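Local coordinates for protein PpBBE-like 1 D396N (Physcomitrella patens subsp. patens, PDB 6EO5) that probably oxidises cellobiose with a bound FAD cofactor, as a berberine bridge enzyme-like flavoprotein oxidase of the VAO family, at residues 331-335 and 431-435; 393-397 and 411-416. Residues are numbered along the deposited sequence.

Interaction 1 (331-335 and 431-435); sequences FKAKS and YIDRD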
loop_
_atom_site.group_PDB
_atom_site.type_symbol
_atom_site.label_atom_id
_atom_site.label_comp_id
_atom_site.label_asym_id
_atom_site.label_seq_id
_atom_site.Cartn_x
_atom_site.Cartn_y
_atom_site.Cartn_z
ATOM N N PHE A 331 15.513 -5.331 -1.795
ATOM C CA PHE A 331 15.596 -3.909 -1.502
ATOM C C PHE A 331 15.351 -3.643 -0.030
ATOM O O PHE A 331 14.784 -4.469 0.689
ATOM C CB PHE A 331 14.591 -3.107 -2.357
ATOM C CG PHE A 331 13.133 -3.467 -2.117
ATOM C CD1 PHE A 331 12.521 -4.474 -2.848
ATOM C CD2 PHE A 331 12.365 -2.764 -1.194
ATOM C CE1 PHE A 331 11.175 -4.796 -2.642
ATOM C CE2 PHE A 331 11.013 -3.075 -0.981
ATOM C CZ PHE A 331 10.424 -4.095 -1.701
ATOM N N LYS A 332 15.790 -2.465 0.401
ATOM C CA LYS A 332 15.351 -1.852 1.645
ATOM C C LYS A 332 14.587 -0.578 1.297
ATOM O O LYS A 332 15.045 0.218 0.469
ATOM C CB LYS A 332 16.537 -1.550 2.557
ATOM C CG LYS A 332 16.192 -0.734 3.790
ATOM C CD LYS A 332 15.315 -1.509 4.750
ATOM C CE LYS A 332 14.944 -0.633 5.923
ATOM N NZ LYS A 332 13.926 -1.277 6.781
ATOM N N ALA A 333 13.414 -0.401 1.903
ATOM C CA ALA A 333 12.584 0.776 1.682
ATOM C C ALA A 333 12.333 1.512 2.999
ATOM O O ALA A 333 12.215 0.894 4.063
ATOM C CB ALA A 333 11.250 0.393 1.026
ATOM N N LYS A 334 12.273 2.843 2.921
ATOM C CA LYS A 334 11.879 3.687 4.044
ATOM C C LYS A 334 10.910 4.747 3.533
ATOM O O LYS A 334 10.786 4.964 2.325
ATOM C CB LYS A 334 13.101 4.336 4.712
ATOM C CG LYS A 334 14.187 3.333 5.086
ATOM C CD LYS A 334 15.414 3.963 5.731
ATOM C CE LYS A 334 15.127 4.528 7.106
ATOM N NZ LYS A 334 14.793 3.478 8.115
ATOM N N SER A 335 10.200 5.410 4.444
ATOM C CA SER A 335 9.302 6.487 4.023
ATOM C C SER A 335 9.269 7.583 5.086
ATOM O O SER A 335 9.762 7.409 6.215
ATOM C CB SER A 335 7.884 5.967 3.736
ATOM O OG SER A 335 7.141 5.777 4.931
ATOM N N TYR A 431 4.496 1.412 3.363
ATOM C CA TYR A 431 5.926 1.295 3.064
ATOM C C TYR A 431 6.684 0.769 4.290
ATOM O O TYR A 431 7.703 1.311 4.712
ATOM C CB TYR A 431 6.476 2.637 2.587
ATOM C CG TYR A 431 5.761 3.185 1.371
ATOM C CD1 TYR A 431 5.125 2.335 0.470
ATOM C CD2 TYR A 431 5.722 4.552 1.117
ATOM C CE1 TYR A 431 4.466 2.824 -0.646
ATOM C CE2 TYR A 431 5.063 5.056 -0.003
ATOM C CZ TYR A 431 4.432 4.183 -0.880
ATOM O OH TYR A 431 3.772 4.672 -1.998
ATOM N N ILE A 432 6.174 -0.333 4.846
ATOM C CA ILE A 432 6.552 -0.802 6.178
ATOM C C ILE A 432 8.075 -0.921 6.349
ATOM O O ILE A 432 8.805 -1.389 5.461
ATOM C CB ILE A 432 5.820 -2.131 6.452
ATOM C CG1 ILE A 432 5.793 -2.439 7.945
ATOM C CG2 ILE A 432 6.408 -3.278 5.642
ATOM C CD1 ILE A 432 5.143 -1.341 8.753
ATOM N N ASP A 433 8.559 -0.477 7.511
ATOM C CA ASP A 433 9.989 -0.289 7.774
ATOM C C ASP A 433 10.266 -0.729 9.205
ATOM O O ASP A 433 9.784 -0.095 10.151
ATOM C CB ASP A 433 10.379 1.178 7.566
ATOM C CG ASP A 433 11.862 1.472 7.844
ATOM O OD1 ASP A 433 12.646 0.579 8.280
ATOM O OD2 ASP A 433 12.234 2.644 7.624
ATOM N N ARG A 434 11.048 -1.801 9.364
ATOM C CA ARG A 434 11.257 -2.391 10.684
ATOM C C ARG A 434 12.011 -1.467 11.640
ATOM O O ARG A 434 11.958 -1.679 12.857
ATOM C CB ARG A 434 12.000 -3.719 10.543
ATOM C CG ARG A 434 12.008 -4.563 11.793
ATOM C CD ARG A 434 12.590 -5.930 11.494
ATOM N NE ARG A 434 12.625 -6.810 12.658
ATOM C CZ ARG A 434 12.690 -8.131 12.563
ATOM N NH1 ARG A 434 12.718 -8.696 11.366
ATOM N NH2 ARG A 434 12.728 -8.888 13.653
ATOM N N ASP A 435 12.700 -0.449 11.125
ATOM C CA ASP A 435 13.424 0.515 11.946
ATOM C C ASP A 435 12.586 1.716 12.357
ATOM O O ASP A 435 13.121 2.609 13.029
ATOM C CB ASP A 435 14.653 1.042 11.204
ATOM C CG ASP A 435 15.561 -0.053 10.723
ATOM O OD1 ASP A 435 15.762 -1.035 11.470
ATOM O OD2 ASP A 435 16.075 0.089 9.586
HETATM O O HOH W 1 11.501 -1.454 4.812
HETATM O O HOH W 2 10.554 4.564 7.000
HETATM O O HOH W 3 8.041 3.537 6.554
#
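The extended backbone of 331-335, the edge strand of an antiparallel sheet, is crossed almost at right angles (104° between end-to-end directions) by the loop 431-435; the nearest CA atoms are those of K334 and D433, 5.8 Å apart. OD1 of D433 takes a salt bridge from NZ of K332 and OD2 one from NZ of K334, both 2.7 Å. OD1 of D433 also accepts from the backbone N of D435 (3.0 Å), an Asx turn that brings OD2 of D435 within long salt-bridge range of NZ of K332 (3.8 Å) and NZ of K334 (3.9 Å). Water 1 lies between two carbonyls, 2.6 Å from A333 O and 2.8 Å from I432 O; water 2 bridges S335 N (2.7 Å) to OD2 of D433 (2.6 Å). S335 CB abuts the ring edge of Y431 at CD2 (3.7 Å). E84 also forms a salt bridge with K332. This largely buried salt-bridge network lies beside Y431, whose side chain touches FAD in the flavin pocket.

Interaction 2 (393-397 and 411-416); sequences IQMVA and YITRYW
Extended strand 393-397 and helix 411-416 (Y415 N to Y411 O 3.0 Å, W416 N to I412 O 3.1 Å) run nearly antiparallel, 157° between N-to-C directions, axes 8.7 Å apart at closest approach. The closest CA pair, A397 and I412 at 6.1 Å, sets the register. I393, M395 and A397 direct CB toward the helix. M395 is the main protrusion: with chi1 m and chi2 and chi3 both t, its extended chain carries SD between two aromatic edges, 3.6 Å from CD1 of Y415 and 3.7 Å from CD1 of W416. Both are Met-aromatic contacts, SD lying 4.7 Å from the Y415 centroid and from that of the W416 five-membered ring. I412 supplies the reciprocal bump, CD1 3.7 Å from M395 CB, while its CB meets A397 CB at 3.8 Å; the small alanine permits this close approach. The Y411 ring edge borders A397 CB (CD2, 4.2 Å). Helix 405-420 here covers strand 391-398 of the seven-stranded antiparallel sheet, an alpha/beta layering.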
loop_
_atom_site.group_PDB
_atom_site.type_symbol
_atom_site.label_atom_id
_atom_site.label_comp_id
_atom_site.label_asym_id
_atom_site.label_seq_id
_atom_site.Cartn_x
_atom_site.Cartn_y
_atom_site.Cartn_z
ATOM N N ILE A 393 7.197 10.582 1.091
ATOM C CA ILE A 393 8.375 10.202 0.309
ATOM C C ILE A 393 8.565 8.695 0.426
ATOM O O ILE A 393 8.741 8.169 1.533
ATOM C CB ILE A 393 9.653 10.933 0.761
ATOM C CG1 ILE A 393 9.471 12.450 0.801
ATOM C CG2 ILE A 393 10.799 10.588 -0.180
ATOM C CD1 ILE A 393 10.749 13.181 1.191
ATOM N N GLN A 394 8.565 8.004 -0.708
ATOM C CA GLN A 394 8.945 6.597 -0.746
ATOM C C GLN A 394 10.408 6.495 -1.174
ATOM O O GLN A 394 10.783 7.006 -2.238
ATOM C CB GLN A 394 8.043 5.798 -1.684
ATOM C CG GLN A 394 8.195 4.297 -1.496
ATOM C CD GLN A 394 7.611 3.483 -2.632
ATOM O OE1 GLN A 394 7.832 2.273 -2.723
ATOM N NE2 GLN A 394 6.870 4.142 -3.509
ATOM N N MET A 395 11.227 5.841 -0.346
ATOM C CA MET A 395 12.673 5.739 -0.545
ATOM C C MET A 395 13.062 4.271 -0.672
ATOM O O MET A 395 12.989 3.527 0.310
ATOM C CB MET A 395 13.420 6.382 0.622
ATOM C CG MET A 395 12.775 7.638 1.137
ATOM S SD MET A 395 13.358 8.039 2.785
ATOM C CE MET A 395 12.484 9.546 3.147
ATOM N N VAL A 396 13.504 3.860 -1.860
ATOM C CA VAL A 396 13.819 2.464 -2.159
ATOM C C VAL A 396 15.267 2.371 -2.633
ATOM O O VAL A 396 15.677 3.127 -3.520
ATOM C CB VAL A 396 12.872 1.885 -3.232
ATOM C CG1 VAL A 396 13.173 0.411 -3.474
ATOM C CG2 VAL A 396 11.413 2.085 -2.847
ATOM N N ALA A 397 16.037 1.445 -2.046
ATOM C CA ALA A 397 17.388 1.115 -2.506
ATOM C C ALA A 397 17.477 -0.381 -2.766
ATOM O O ALA A 397 17.157 -1.185 -1.885
ATOM C CB ALA A 397 18.453 1.528 -1.493
ATOM N N TYR A 411 23.011 3.450 2.773
ATOM C CA TYR A 411 22.728 4.583 1.902
ATOM C C TYR A 411 21.313 5.106 2.118
ATOM O O TYR A 411 21.113 6.304 2.340
ATOM C CB TYR A 411 22.953 4.167 0.454
ATOM C CG TYR A 411 22.338 5.071 -0.574
ATOM C CD1 TYR A 411 22.823 6.357 -0.782
ATOM C CD2 TYR A 411 21.289 4.624 -1.373
ATOM C CE1 TYR A 411 22.266 7.181 -1.739
ATOM C CE2 TYR A 411 20.727 5.435 -2.335
ATOM C CZ TYR A 411 21.219 6.713 -2.511
ATOM O OH TYR A 411 20.660 7.522 -3.464
ATOM N N ILE A 412 20.319 4.217 2.104
ATOM C CA ILE A 412 18.945 4.694 2.199
ATOM C C ILE A 412 18.598 5.126 3.623
ATOM O O ILE A 412 17.675 5.933 3.819
ATOM C CB ILE A 412 17.963 3.630 1.667
ATOM C CG1 ILE A 412 16.681 4.300 1.195
ATOM C CG2 ILE A 412 17.669 2.571 2.716
ATOM C CD1 ILE A 412 16.803 4.975 -0.164
ATOM N N THR A 413 19.331 4.635 4.621
ATOM C CA THR A 413 19.099 5.076 5.992
ATOM C C THR A 413 19.757 6.427 6.269
ATOM O O THR A 413 19.182 7.268 6.975
ATOM C CB THR A 413 19.603 4.012 6.963
ATOM O OG1 THR A 413 18.812 2.829 6.786
ATOM C CG2 THR A 413 19.495 4.491 8.400
ATOM N N ARG A 414 20.958 6.651 5.730
ATOM C CA ARG A 414 21.534 7.991 5.736
ATOM C C ARG A 414 20.578 8.990 5.099
ATOM O O ARG A 414 20.345 10.080 5.638
ATOM C CB ARG A 414 22.856 7.998 4.977
ATOM C CG ARG A 414 24.035 7.441 5.705
ATOM C CD ARG A 414 25.264 7.638 4.843
ATOM N NE ARG A 414 25.373 6.671 3.746
ATOM C CZ ARG A 414 26.208 5.627 3.755
ATOM N NH1 ARG A 414 27.015 5.432 4.812
ATOM N NH2 ARG A 414 26.245 4.785 2.710
ATOM N N TYR A 415 20.025 8.631 3.934
ATOM C CA TYR A 415 19.113 9.517 3.224
ATOM C C TYR A 415 17.913 9.869 4.091
ATOM O O TYR A 415 17.531 11.043 4.194
ATOM C CB TYR A 415 18.672 8.853 1.922
ATOM C CG TYR A 415 17.636 9.635 1.115
ATOM C CD1 TYR A 415 16.275 9.584 1.435
ATOM C CD2 TYR A 415 18.015 10.401 0.024
ATOM C CE1 TYR A 415 15.333 10.294 0.701
ATOM C CE2 TYR A 415 17.083 11.105 -0.716
ATOM C CZ TYR A 415 15.751 11.050 -0.379
ATOM O OH TYR A 415 14.840 11.746 -1.127
ATOM N N TRP A 416 17.300 8.859 4.718
ATOM C CA TRP A 416 16.156 9.124 5.588
ATOM C C TRP A 416 16.526 10.093 6.704
ATOM O O TRP A 416 15.728 10.961 7.070
ATOM C CB TRP A 416 15.619 7.821 6.177
ATOM C CG TRP A 416 14.322 7.993 6.919
ATOM C CD1 TRP A 416 13.065 7.785 6.423
ATOM C CD2 TRP A 416 14.148 8.428 8.283
ATOM N NE1 TRP A 416 12.124 8.062 7.388
ATOM C CE2 TRP A 416 12.760 8.453 8.540
ATOM C CE3 TRP A 416 15.032 8.792 9.308
ATOM C CZ2 TRP A 416 12.231 8.831 9.778
ATOM C CZ3 TRP A 416 14.505 9.166 10.539
ATOM C CH2 TRP A 416 13.115 9.188 10.759
#

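Going from the N terminus, the first of these segments lies on strand 331-338; helix 345-355 and strand 361-367 follow before strand 391-398 enters between the two strands. Helix 405-420 folds back onto the sheet, so interaction 2 closes a short loop with 13 residues between its segments. Only after this helix does the chain reach 431-435 and close interaction 1, with 95 residues between its segments; interaction 2 is therefore nested inside it. Their centres are 8 Å apart. Probable hydrogen bonds connect them: K334 N to M395 O (2.8 Å) between neighbouring strands, and W416 NE1 to S335 O (2.7 Å) from helix to edge strand. Together they tie sheet, covering helix and FAD-side loop into one unit.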